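PDB 4MNK: chitinase A from Cycas revoluta, which probably hydrolyses the glycosidic bonds of chitin as a class V chitinase of glycoside hydrolase family 18 and binds N-acetylglucosamine oligomers. Local coordinates for residues L38-F43 and N85-L89; D116-E120 and F131-V135; A204-D210 and T289-A293; R283-D287 and Y304-S309. All blocks are in the same frame, centred on the assembly; numbering follows the deposited sequence.

Contact 1 of 4, residues L38-F43 and N85-L89; sequences LNAPTF and NFAKL
Phe43 and Leu89 are brought together by different first torsions: Phe43 carries CG anti to its carbonyl carbon (chi1 -66°), whereas Leu89 has CG anti to the amide N (chi1 165°). The result is that Leu89 lies over one face of the Phe43 ring, with CB 3.8 Å from the ring centroid and CD1 reaching back to Phe43 CG. Within its own loop, Ala40 CA lies 4.0 Å above the opposite face, over the centre, so the ring is sandwiched between loop and helix. Lys88 CB approaches at the ring edge. A second CH-pi contact involves Leu38, whose CD2 stands 3.7 Å from the Phe86 centroid, only 9° off the ring normal, while CD1 reaches Phe86 CE1 at 3.9 Å. The same CD2 also meets Asn85 CB at 3.7 Å. A leucine in place of Phe43 would probably lose the flat ring held between Leu89 and Ala40, opening a gap between loop and helix. Helix 93-110 covers the Leu89 side through Ala95 and Phe99. No hydrogen bond crosses between 38-43 and 85-89; the loop after strand 30-36 is therefore held to helix 80-90 by dispersion and CH-pi packing.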
loop_
_atom_site.group_PDB
_atom_site.type_symbol
_atom_site.label_atom_id
_atom_site.label_comp_id
_atom_site.label_asym_id
_atom_site.label_seq_id
_atom_site.Cartn_x
_atom_site.Cartn_y
_atom_site.Cartn_z
ATOM N N LEU A 38 -0.796 8.768 -14.914
ATOM C CA LEU A 38 -1.599 8.293 -16.043
ATOM C C LEU A 38 -1.455 9.168 -17.281
ATOM O O LEU A 38 -1.549 8.672 -18.402
ATOM C CB LEU A 38 -3.071 8.164 -15.641
ATOM C CG LEU A 38 -3.458 6.877 -14.901
ATOM C CD1 LEU A 38 -2.949 6.860 -13.462
ATOM C CD2 LEU A 38 -4.963 6.670 -14.926
ATOM N N ASN A 39 -1.219 10.464 -17.069
ATOM C CA ASN A 39 -0.987 11.415 -18.161
ATOM C C ASN A 39 -2.155 11.480 -19.156
ATOM O O ASN A 39 -1.983 11.275 -20.362
ATOM C CB ASN A 39 0.350 11.108 -18.863
ATOM C CG ASN A 39 0.746 12.163 -19.889
ATOM O OD1 ASN A 39 0.359 13.329 -19.792
ATOM N ND2 ASN A 39 1.527 11.750 -20.880
ATOM N N ALA A 40 -3.349 11.752 -18.630
ATOM C CA ALA A 40 -4.510 12.076 -19.459
ATOM C C ALA A 40 -4.209 13.346 -20.264
ATOM O O ALA A 40 -3.481 14.213 -19.777
ATOM C CB ALA A 40 -5.735 12.281 -18.583
ATOM N N PRO A 41 -4.767 13.471 -21.489
ATOM C CA PRO A 41 -5.701 12.574 -22.175
ATOM C C PRO A 41 -5.068 11.499 -23.070
ATOM O O PRO A 41 -5.777 10.606 -23.536
ATOM C CB PRO A 41 -6.521 13.541 -23.033
ATOM C CG PRO A 41 -5.547 14.606 -23.396
ATOM C CD PRO A 41 -4.584 14.729 -22.240
ATOM N N THR A 42 -3.760 11.578 -23.317
ATOM C CA THR A 42 -3.102 10.598 -24.188
ATOM C C THR A 42 -2.934 9.251 -23.492
ATOM O O THR A 42 -2.887 8.208 -24.149
ATOM C CB THR A 42 -1.715 11.066 -24.688
ATOM O OG1 THR A 42 -0.805 11.166 -23.584
ATOM C CG2 THR A 42 -1.805 12.406 -25.416
ATOM N N PHE A 43 -2.839 9.286 -22.163
ATOM C CA PHE A 43 -2.574 8.095 -21.347
ATOM C C PHE A 43 -1.297 7.373 -21.762
ATOM O O PHE A 43 -1.194 6.145 -21.687
ATOM C CB PHE A 43 -3.795 7.165 -21.286
ATOM C CG PHE A 43 -4.963 7.773 -20.574
ATOM C CD1 PHE A 43 -6.049 8.277 -21.284
ATOM C CD2 PHE A 43 -4.963 7.876 -19.185
ATOM C CE1 PHE A 43 -7.124 8.858 -20.620
ATOM C CE2 PHE A 43 -6.029 8.453 -18.513
ATOM C CZ PHE A 43 -7.115 8.945 -19.232
ATOM N N ASN A 85 -9.037 9.931 -13.559
ATOM C CA ASN A 85 -8.273 9.550 -14.737
ATOM C C ASN A 85 -8.449 8.082 -15.119
ATOM O O ASN A 85 -8.619 7.776 -16.296
ATOM C CB ASN A 85 -6.796 9.916 -14.571
ATOM C CG ASN A 85 -6.538 11.396 -14.773
ATOM O OD1 ASN A 85 -7.375 12.113 -15.321
ATOM N ND2 ASN A 85 -5.376 11.860 -14.332
ATOM N N PHE A 86 -8.426 7.182 -14.135
ATOM C CA PHE A 86 -8.710 5.768 -14.397
ATOM C C PHE A 86 -10.116 5.577 -14.964
ATOM O O PHE A 86 -10.313 4.798 -15.898
ATOM C CB PHE A 86 -8.546 4.914 -13.138
ATOM C CG PHE A 86 -7.172 4.318 -12.969
ATOM C CD1 PHE A 86 -6.376 4.688 -11.892
ATOM C CD2 PHE A 86 -6.684 3.370 -13.868
ATOM C CE1 PHE A 86 -5.112 4.132 -11.716
ATOM C CE2 PHE A 86 -5.420 2.815 -13.703
ATOM C CZ PHE A 86 -4.634 3.197 -12.623
ATOM N N ALA A 87 -11.090 6.292 -14.405
ATOM C CA ALA A 87 -12.476 6.183 -14.861
ATOM C C ALA A 87 -12.624 6.643 -16.314
ATOM O O ALA A 87 -13.328 6.005 -17.100
ATOM C CB ALA A 87 -13.408 6.958 -13.942
ATOM N N LYS A 88 -11.948 7.732 -16.674
ATOM C CA LYS A 88 -11.948 8.217 -18.059
ATOM C C LYS A 88 -11.248 7.225 -18.984
ATOM O O LYS A 88 -11.767 6.876 -20.049
ATOM C CB LYS A 88 -11.271 9.585 -18.162
ATOM C CG LYS A 88 -12.113 10.741 -17.647
ATOM C CD LYS A 88 -11.453 12.091 -17.898
ATOM C CE LYS A 88 -10.302 12.348 -16.936
ATOM N NZ LYS A 88 -9.692 13.692 -17.136
ATOM N N LEU A 89 -10.070 6.774 -18.558
ATOM C CA LEU A 89 -9.270 5.812 -19.303
ATOM C C LEU A 89 -10.035 4.535 -19.625
ATOM O O LEU A 89 -10.086 4.105 -20.779
ATOM C CB LEU A 89 -8.016 5.455 -18.498
ATOM C CG LEU A 89 -7.214 4.223 -18.920
ATOM C CD1 LEU A 89 -6.614 4.389 -20.302
ATOM C CD2 LEU A 89 -6.138 3.941 -17.892
#

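Contact 2 of 4, residues D116-E120 and F131-V135; sequences DLDYE and FVKLV. With NAG (2-acetamido-2-deoxy-beta-D-glucopyranose), chain B.
Tyr119 drives the edge of its ring into the middle of the Phe131 face: CD1 sits 3.5 Å above that plane, over its centre. The ring planes stand at 85° with centroids 5.0 Å apart, which defines a T-shaped pair. On the other face of Phe131, Val135 CG2 of the same helix is offset toward the rim, so the phenyl ring is enclosed from both sides. Leu117, two residues before Tyr119, projects toward the same helix and places CD1 at 3.9 Å from both Phe131 CE2 and Val135 CG2. The segments 116-119 and 131-135 run nearly antiparallel, at 167°, and their axes come no closer than 12.2 Å, a gap filled by these apolar side chains.

Asp118 turns from the helix, and its carboxylate meets the bound sugar. With CG anti to its backbone N, it receives NAG N2-H on OD1 at 3.2 Å in a nearly straight bond (166°). NAG O1 makes at most a weak hydrogen bond to Glu120, with OE1 at 2.9 Å and OE2 both within reach and the acceptor not settled. Asp116 is fixed by Ser74 and Thr157. Asp116, Asp118 and Glu120 match the DxDxE signature of family 18, at the C-terminal end of a TIM-barrel strand whose other side packs on helix 125-149 in a beta-alpha-beta unit.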
loop_
_atom_site.group_PDB
_atom_site.type_symbol
_atom_site.label_atom_id
_atom_site.label_comp_id
_atom_site.label_asym_id
_atom_site.label_seq_id
_atom_site.Cartn_x
_atom_site.Cartn_y
_atom_site.Cartn_z
ATOM N N ASP A 116 2.464 -2.076 -11.179
ATOM C CA ASP A 116 1.409 -2.090 -10.185
ATOM C C ASP A 116 0.388 -1.023 -10.540
ATOM O O ASP A 116 0.753 0.051 -11.026
ATOM C CB ASP A 116 1.991 -1.830 -8.796
ATOM C CG ASP A 116 0.928 -1.763 -7.713
ATOM O OD1 ASP A 116 0.405 -2.825 -7.314
ATOM O OD2 ASP A 116 0.626 -0.644 -7.249
ATOM N N LEU A 117 -0.884 -1.325 -10.304
ATOM C CA LEU A 117 -1.953 -0.348 -10.479
ATOM C C LEU A 117 -2.517 0.038 -9.122
ATOM O O LEU A 117 -2.936 -0.830 -8.354
ATOM C CB LEU A 117 -3.065 -0.916 -11.365
ATOM C CG LEU A 117 -2.647 -1.493 -12.719
ATOM C CD1 LEU A 117 -3.851 -2.079 -13.434
ATOM C CD2 LEU A 117 -1.969 -0.442 -13.586
ATOM N N ASP A 118 -2.509 1.334 -8.824
ATOM C CA ASP A 118 -3.114 1.839 -7.598
ATOM C C ASP A 118 -4.308 2.718 -7.954
ATOM O O ASP A 118 -4.164 3.912 -8.231
ATOM C CB ASP A 118 -2.082 2.593 -6.747
ATOM C CG ASP A 118 -2.617 2.974 -5.372
ATOM O OD1 ASP A 118 -1.855 3.573 -4.584
ATOM O OD2 ASP A 118 -3.796 2.683 -5.072
ATOM N N TYR A 119 -5.482 2.089 -7.945
ATOM C CA TYR A 119 -6.743 2.693 -8.353
ATOM C C TYR A 119 -7.724 2.596 -7.191
ATOM O O TYR A 119 -8.162 1.503 -6.822
ATOM C CB TYR A 119 -7.272 1.948 -9.583
ATOM C CG TYR A 119 -8.613 2.392 -10.147
ATOM C CD1 TYR A 119 -9.287 1.577 -11.051
ATOM C CD2 TYR A 119 -9.203 3.611 -9.792
ATOM C CE1 TYR A 119 -10.502 1.954 -11.597
ATOM C CE2 TYR A 119 -10.435 3.995 -10.327
ATOM C CZ TYR A 119 -11.074 3.158 -11.229
ATOM O OH TYR A 119 -12.282 3.522 -11.775
ATOM N N GLU A 120 -8.059 3.745 -6.616
ATOM C CA GLU A 120 -8.880 3.787 -5.413
ATOM C C GLU A 120 -10.152 4.606 -5.658
ATOM O O GLU A 120 -10.142 5.819 -5.469
ATOM C CB GLU A 120 -8.056 4.341 -4.240
ATOM C CG GLU A 120 -6.826 3.484 -3.923
ATOM C CD GLU A 120 -5.894 4.078 -2.876
ATOM O OE1 GLU A 120 -6.357 4.822 -1.987
ATOM O OE2 GLU A 120 -4.687 3.775 -2.929
ATOM N N PHE A 131 -12.581 -1.550 -15.519
ATOM C CA PHE A 131 -11.269 -1.889 -14.962
ATOM C C PHE A 131 -10.883 -3.319 -15.339
ATOM O O PHE A 131 -9.729 -3.583 -15.674
ATOM C CB PHE A 131 -11.273 -1.695 -13.441
ATOM C CG PHE A 131 -9.909 -1.762 -12.791
ATOM C CD1 PHE A 131 -9.754 -2.417 -11.576
ATOM C CD2 PHE A 131 -8.793 -1.154 -13.368
ATOM C CE1 PHE A 131 -8.512 -2.475 -10.940
ATOM C CE2 PHE A 131 -7.542 -1.213 -12.740
ATOM C CZ PHE A 131 -7.408 -1.874 -11.524
ATOM N N VAL A 132 -11.859 -4.226 -15.304
ATOM C CA VAL A 132 -11.682 -5.600 -15.786
ATOM C C VAL A 132 -11.148 -5.619 -17.227
ATOM O O VAL A 132 -10.229 -6.378 -17.536
ATOM C CB VAL A 132 -13.001 -6.420 -15.653
ATOM C CG1 VAL A 132 -13.008 -7.649 -16.564
ATOM C CG2 VAL A 132 -13.233 -6.823 -14.203
ATOM N N LYS A 133 -11.712 -4.775 -18.094
ATOM C CA LYS A 133 -11.253 -4.671 -19.482
ATOM C C LYS A 133 -9.786 -4.251 -19.542
ATOM O O LYS A 133 -8.990 -4.878 -20.234
ATOM C CB LYS A 133 -12.116 -3.690 -20.281
ATOM C CG LYS A 133 -13.577 -4.094 -20.436
ATOM C CD LYS A 133 -14.361 -3.029 -21.192
ATOM C CE LYS A 133 -15.858 -3.242 -21.072
ATOM N NZ LYS A 133 -16.617 -2.175 -21.784
ATOM N N LEU A 134 -9.432 -3.200 -18.801
ATOM C CA LEU A 134 -8.051 -2.714 -18.769
ATOM C C LEU A 134 -7.077 -3.797 -18.315
ATOM O O LEU A 134 -6.066 -4.051 -18.974
ATOM C CB LEU A 134 -7.915 -1.485 -17.861
ATOM C CG LEU A 134 -6.516 -0.853 -17.819
ATOM C CD1 LEU A 134 -6.287 0.038 -19.038
ATOM C CD2 LEU A 134 -6.303 -0.074 -16.524
ATOM N N VAL A 135 -7.390 -4.427 -17.186
ATOM C CA VAL A 135 -6.493 -5.408 -16.584
ATOM C C VAL A 135 -6.353 -6.662 -17.453
ATOM O O VAL A 135 -5.255 -7.205 -17.594
ATOM C CB VAL A 135 -6.910 -5.745 -15.132
ATOM C CG1 VAL A 135 -6.053 -6.861 -14.557
ATOM C CG2 VAL A 135 -6.796 -4.506 -14.251
HETATM C C1 NAG B . -3.294 4.617 0.491
HETATM C C2 NAG B . -2.407 4.936 -0.721
HETATM C C3 NAG B . -1.242 5.854 -0.340
HETATM C C4 NAG B . -1.649 7.002 0.588
HETATM C C5 NAG B . -2.523 6.475 1.732
HETATM C C6 NAG B . -2.995 7.569 2.692
HETATM C C7 NAG B . -1.214 2.746 -0.774
HETATM C C8 NAG B . -0.766 1.618 -1.658
HETATM N N2 NAG B . -1.886 3.738 -1.376
HETATM O O1 NAG B . -4.468 3.968 0.060
HETATM O O3 NAG B . -0.633 6.358 -1.511
HETATM O O4 NAG B . -0.474 7.589 1.105
HETATM O O5 NAG B . -3.641 5.802 1.188
HETATM O O6 NAG B . -3.791 8.515 2.013
HETATM O O7 NAG B . -0.957 2.710 0.431
#

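Contact 3 of 4, residues A204-D210 and T289-A293; sequences APAALRD and TTVSA
Ala204 against Thr290 and Ser292, and Leu208 against Val291, make the tight part of this contact; Arg209 and Asp210 form its looser, exposed end. In the buried part the methyl CB of Ala204 meets two hydroxyls, Ser292 OG at 3.4 Å and Thr290 OG1 at 3.6 Å. Both oxygens are rotated to lie between the backbone N and carbonyl carbon of their own residues (chi1 75° for Ser292), which turns them to the methyl and to each other. Thr290 OG1 is further engaged with Asp287. Ala207 CB rests on Thr290 CB at 3.8 Å. The one hydrogen bond across the segments runs from Leu208 N to Thr290 O, 2.9 Å, bent at the proton (132°) although the donor lies almost in line with the carbonyl. Beside it Leu208 and Val291 point the same way, CB to CB 3.8 Å, and both abut helix 307-319, on Tyr316 and Leu312 respectively.

Toward solvent the grip slackens. Arg209 reaches Val291 CG2 only at 4.3 Å through NH1, and Asp210 OD2 is 3.9 Å from Thr290 CG2. The backbone still meets here, in a CA-H...O contact from Thr290 CA to Arg209 O (3.2 Å, 156°). Val291, at positive phi, and Ser292 both face Asp287, forming the G1 beta bulge that opens strand 292-297.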
loop_
_atom_site.group_PDB
_atom_site.type_symbol
_atom_site.label_atom_id
_atom_site.label_comp_id
_atom_site.label_asym_id
_atom_site.label_seq_id
_atom_site.Cartn_x
_atom_site.Cartn_y
_atom_site.Cartn_z
ATOM N N ALA A 204 -7.975 2.520 16.765
ATOM C CA ALA A 204 -6.814 1.847 16.186
ATOM C C ALA A 204 -6.928 1.850 14.660
ATOM O O ALA A 204 -7.747 1.116 14.101
ATOM C CB ALA A 204 -6.707 0.427 16.722
ATOM N N PRO A 205 -6.107 2.676 13.977
ATOM C CA PRO A 205 -6.278 2.888 12.533
ATOM C C PRO A 205 -6.033 1.650 11.669
ATOM O O PRO A 205 -6.514 1.589 10.538
ATOM C CB PRO A 205 -5.245 3.975 12.209
ATOM C CG PRO A 205 -4.914 4.604 13.515
ATOM C CD PRO A 205 -5.029 3.519 14.525
ATOM N N ALA A 206 -5.295 0.674 12.192
ATOM C CA ALA A 206 -4.999 -0.536 11.430
ATOM C C ALA A 206 -5.213 -1.810 12.253
ATOM O O ALA A 206 -4.513 -2.809 12.073
ATOM C CB ALA A 206 -3.586 -0.473 10.848
ATOM N N ALA A 207 -6.206 -1.770 13.140
ATOM C CA ALA A 207 -6.542 -2.904 14.000
ATOM C C ALA A 207 -6.528 -4.235 13.251
ATOM O O ALA A 207 -7.178 -4.379 12.212
ATOM C CB ALA A 207 -7.901 -2.681 14.646
ATOM N N LEU A 208 -5.784 -5.203 13.781
ATOM C CA LEU A 208 -5.796 -6.560 13.238
ATOM C C LEU A 208 -7.149 -7.226 13.479
ATOM O O LEU A 208 -7.695 -7.886 12.594
ATOM C CB LEU A 208 -4.673 -7.407 13.846
ATOM C CG LEU A 208 -4.590 -8.872 13.396
ATOM C CD1 LEU A 208 -4.442 -8.992 11.879
ATOM C CD2 LEU A 208 -3.450 -9.571 14.106
ATOM N N ARG A 209 -7.670 -7.057 14.688
ATOM C CA ARG A 209 -8.989 -7.574 15.041
ATOM C C ARG A 209 -9.643 -6.672 16.082
ATOM O O ARG A 209 -9.016 -5.740 16.593
ATOM C CB ARG A 209 -8.936 -9.051 15.486
ATOM C CG ARG A 209 -7.887 -9.385 16.538
ATOM C CD ARG A 209 -7.964 -10.854 16.967
ATOM N NE ARG A 209 -7.593 -11.796 15.909
ATOM C CZ ARG A 209 -6.354 -12.214 15.656
ATOM N NH1 ARG A 209 -5.328 -11.773 16.376
ATOM N NH2 ARG A 209 -6.136 -13.073 14.670
ATOM N N ASP A 210 -10.918 -6.935 16.354
ATOM C CA ASP A 210 -11.693 -6.198 17.343
ATOM C C ASP A 210 -12.931 -7.012 17.702
ATOM O O ASP A 210 -13.411 -7.814 16.900
ATOM C CB ASP A 210 -12.101 -4.825 16.800
ATOM C CG ASP A 210 -12.627 -3.893 17.882
ATOM O OD1 ASP A 210 -13.402 -4.342 18.756
ATOM O OD2 ASP A 210 -12.272 -2.698 17.851
ATOM N N THR A 289 -6.225 -5.781 22.594
ATOM C CA THR A 289 -7.567 -5.979 22.046
ATOM C C THR A 289 -7.585 -5.830 20.520
ATOM O O THR A 289 -8.209 -6.631 19.820
ATOM C CB THR A 289 -8.585 -5.008 22.712
ATOM O OG1 THR A 289 -8.617 -5.245 24.127
ATOM C CG2 THR A 289 -9.992 -5.188 22.143
ATOM N N THR A 290 -6.883 -4.818 20.014
ATOM C CA THR A 290 -6.860 -4.532 18.577
ATOM C C THR A 290 -5.582 -4.986 17.875
ATOM O O THR A 290 -5.544 -5.046 16.642
ATOM C CB THR A 290 -7.062 -3.031 18.300
ATOM O OG1 THR A 290 -6.084 -2.272 19.023
ATOM C CG2 THR A 290 -8.460 -2.590 18.710
ATOM N N VAL A 291 -4.559 -5.324 18.662
ATOM C CA VAL A 291 -3.201 -5.593 18.162
ATOM C C VAL A 291 -2.679 -4.329 17.469
ATOM O O VAL A 291 -2.578 -4.253 16.239
ATOM C CB VAL A 291 -3.119 -6.855 17.253
ATOM C CG1 VAL A 291 -1.675 -7.180 16.915
ATOM C CG2 VAL A 291 -3.789 -8.055 17.926
ATOM N N SER A 292 -2.382 -3.328 18.290
ATOM C CA SER A 292 -1.973 -2.015 17.814
ATOM C C SER A 292 -1.304 -1.259 18.948
ATOM O O SER A 292 -1.263 -1.734 20.084
ATOM C CB SER A 292 -3.186 -1.227 17.313
ATOM O OG SER A 292 -3.968 -0.750 18.391
ATOM N N ALA A 293 -0.783 -0.079 18.634
ATOM C CA ALA A 293 -0.190 0.788 19.636
ATOM C C ALA A 293 -0.795 2.175 19.554
ATOM O O ALA A 293 -1.351 2.571 18.524
ATOM C CB ALA A 293 1.319 0.863 19.449
#

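Contact 4 of 4, residues R283-D287 and Y304-S309; sequences REVFD and YDNQQS
Glu284 and Phe286 of strand 283-287 pack on the turn from Tyr304 into helix 307-319, where Asn306 and Ser309 form a capping box. In that box Ser309 N donates to Asn306 OD1 at 3.0 Å, almost straight at 172°, and Asn306 N returns a bond to Ser309 OG at 2.9 Å. Ser309 OG in turn donates to Asp305 OD1, whose partner oxygen OD2 forms a salt bridge with Lys313.

Direct polar contacts across the segments converge on one atom, Glu284 OE1. Tyr304 OH donates to it at 2.7 Å, arriving from the anti side and somewhat out of the carboxylate plane, with ring and carboxylate nearly coplanar. The amide of Asn306 adds a weak bond through ND2 at 3.2 Å, its plane turned 90° from the carboxylate. Asn306 thus caps the helix with OD1 while touching the strand with ND2.

Water-mediated contacts extend this network: one water donates to Glu284 OE2 and a second to Glu284 OE1, and both also donate to Gln307 OE1.

The remaining interaction is stacking. The extended Gln308 chain brings its amide over one face of the Phe286 ring, planes 11° apart, and its CG makes a CH-pi contact 4.0 Å from the centroid. With an alanine in place of Phe286, the Gln308 amide would probably lose its flat support and be able to swing. Within that stack the amide carbon sits over the middle of the ring, with Gln308 OE1 3.3 Å from Phe286 CG on one side and Gln308 NE2 3.6 Å from Phe286 CE1 on the other.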
loop_
_atom_site.group_PDB
_atom_site.type_symbol
_atom_site.label_atom_id
_atom_site.label_comp_id
_atom_site.label_asym_id
_atom_site.label_seq_id
_atom_site.Cartn_x
_atom_site.Cartn_y
_atom_site.Cartn_z
ATOM N N ARG A 283 3.636 8.889 26.073
ATOM C CA ARG A 283 3.548 7.543 26.627
ATOM C C ARG A 283 3.023 6.575 25.578
ATOM O O ARG A 283 1.953 6.793 25.006
ATOM C CB ARG A 283 2.640 7.517 27.860
ATOM C CG ARG A 283 2.573 6.153 28.549
ATOM C CD ARG A 283 1.669 6.166 29.775
ATOM N NE ARG A 283 2.148 7.071 30.822
ATOM C CZ ARG A 283 3.006 6.734 31.782
ATOM N NH1 ARG A 283 3.504 5.504 31.848
ATOM N NH2 ARG A 283 3.372 7.637 32.684
ATOM N N GLU A 284 3.780 5.507 25.334
ATOM C CA GLU A 284 3.360 4.447 24.425
ATOM C C GLU A 284 2.562 3.386 25.170
ATOM O O GLU A 284 2.938 2.963 26.268
ATOM C CB GLU A 284 4.566 3.798 23.741
ATOM C CG GLU A 284 4.203 2.570 22.908
ATOM C CD GLU A 284 5.357 2.050 22.087
ATOM O OE1 GLU A 284 5.278 2.142 20.845
ATOM O OE2 GLU A 284 6.337 1.550 22.677
ATOM N N VAL A 285 1.464 2.959 24.555
ATOM C CA VAL A 285 0.617 1.899 25.084
ATOM C C VAL A 285 0.402 0.856 23.995
ATOM O O VAL A 285 0.111 1.199 22.848
ATOM C CB VAL A 285 -0.757 2.447 25.550
ATOM C CG1 VAL A 285 -1.612 1.336 26.153
ATOM C CG2 VAL A 285 -0.580 3.579 26.551
ATOM N N PHE A 286 0.564 -0.416 24.347
ATOM C CA PHE A 286 0.189 -1.493 23.448
ATOM C C PHE A 286 -1.241 -1.909 23.754
ATOM O O PHE A 286 -1.591 -2.138 24.913
ATOM C CB PHE A 286 1.132 -2.691 23.577
ATOM C CG PHE A 286 0.711 -3.881 22.758
ATOM C CD1 PHE A 286 0.136 -4.990 23.368
ATOM C CD2 PHE A 286 0.880 -3.889 21.376
ATOM C CE1 PHE A 286 -0.258 -6.091 22.617
ATOM C CE2 PHE A 286 0.482 -4.980 20.616
ATOM C CZ PHE A 286 -0.087 -6.087 21.238
ATOM N N ASP A 287 -2.063 -1.988 22.713
ATOM C CA ASP A 287 -3.446 -2.412 22.870
ATOM C C ASP A 287 -3.637 -3.832 22.360
ATOM O O ASP A 287 -3.708 -4.067 21.151
ATOM C CB ASP A 287 -4.400 -1.459 22.149
ATOM C CG ASP A 287 -5.842 -1.717 22.509
ATOM O OD1 ASP A 287 -6.203 -1.484 23.683
ATOM O OD2 ASP A 287 -6.610 -2.161 21.632
ATOM N N TYR A 304 -0.964 3.689 15.862
ATOM C CA TYR A 304 0.033 3.226 14.894
ATOM C C TYR A 304 0.413 1.777 15.167
ATOM O O TYR A 304 -0.089 1.154 16.108
ATOM C CB TYR A 304 1.290 4.113 14.957
ATOM C CG TYR A 304 1.929 4.134 16.330
ATOM C CD1 TYR A 304 3.060 3.364 16.610
ATOM C CD2 TYR A 304 1.381 4.899 17.362
ATOM C CE1 TYR A 304 3.635 3.367 17.884
ATOM C CE2 TYR A 304 1.945 4.908 18.631
ATOM C CZ TYR A 304 3.066 4.142 18.884
ATOM O OH TYR A 304 3.606 4.168 20.148
ATOM N N ASP A 305 1.303 1.244 14.335
ATOM C CA ASP A 305 1.884 -0.068 14.567
ATOM C C ASP A 305 3.287 0.065 15.131
ATOM O O ASP A 305 4.085 0.876 14.656
ATOM C CB ASP A 305 1.896 -0.894 13.281
ATOM C CG ASP A 305 0.565 -1.561 13.017
ATOM O OD1 ASP A 305 0.181 -2.449 13.810
ATOM O OD2 ASP A 305 -0.101 -1.196 12.025
ATOM N N ASN A 306 3.578 -0.726 16.158
ATOM C CA ASN A 306 4.911 -0.736 16.749
ATOM C C ASN A 306 5.591 -2.090 16.587
ATOM O O ASN A 306 5.100 -2.962 15.867
ATOM C CB ASN A 306 4.889 -0.257 18.211
ATOM C CG ASN A 306 4.259 -1.262 19.171
ATOM O OD1 ASN A 306 3.801 -2.338 18.781
ATOM N ND2 ASN A 306 4.236 -0.899 20.446
ATOM N N GLN A 307 6.724 -2.261 17.258
ATOM C CA GLN A 307 7.518 -3.472 17.135
ATOM C C GLN A 307 6.701 -4.730 17.457
ATOM O O GLN A 307 6.760 -5.730 16.738
ATOM C CB GLN A 307 8.757 -3.364 18.031
ATOM C CG GLN A 307 9.744 -2.242 17.633
ATOM C CD GLN A 307 9.526 -0.899 18.343
ATOM O OE1 GLN A 307 8.398 -0.415 18.501
ATOM N NE2 GLN A 307 10.629 -0.274 18.746
ATOM N N GLN A 308 5.913 -4.659 18.526
ATOM C CA GLN A 308 5.078 -5.782 18.943
ATOM C C GLN A 308 3.928 -6.059 17.974
ATOM O O GLN A 308 3.714 -7.205 17.576
ATOM C CB GLN A 308 4.540 -5.564 20.357
ATOM C CG GLN A 308 3.790 -6.763 20.911
ATOM C CD GLN A 308 3.416 -6.609 22.369
ATOM O OE1 GLN A 308 3.591 -5.547 22.967
ATOM N NE2 GLN A 308 2.900 -7.682 22.952
ATOM N N SER A 309 3.189 -5.021 17.590
ATOM C CA SER A 309 2.040 -5.238 16.712
ATOM C C SER A 309 2.457 -5.702 15.316
ATOM O O SER A 309 1.766 -6.516 14.712
ATOM C CB SER A 309 1.115 -4.017 16.658
ATOM O OG SER A 309 1.717 -2.929 15.987
HETATM O O HOH W 1 7.842 -0.428 21.372
HETATM O O HOH W 2 7.346 2.418 19.174
#

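In the fold
The four contacts form two groups on opposite sides of the chain's centre. Contacts 1 and 2, with centres 12 Å apart, come first along the chain and in series; they meet where Phe86 of helix 80-90 stacks on Tyr119 of strand 114-119. Contacts 3 and 4, 10 Å apart, alternate in sequence and share the hairpin of strands 283-287 and 292-297, with Ser292 O 2.8 Å from Asp287 N. Between the groups, centres lie 29 to 41 Å apart. The first pair belongs to the TIM barrel, where contact 2 reaches the sugar site; the second joins an antiparallel region, consistent with the class V insertion domain, to loop 204-210 and helix 307-319.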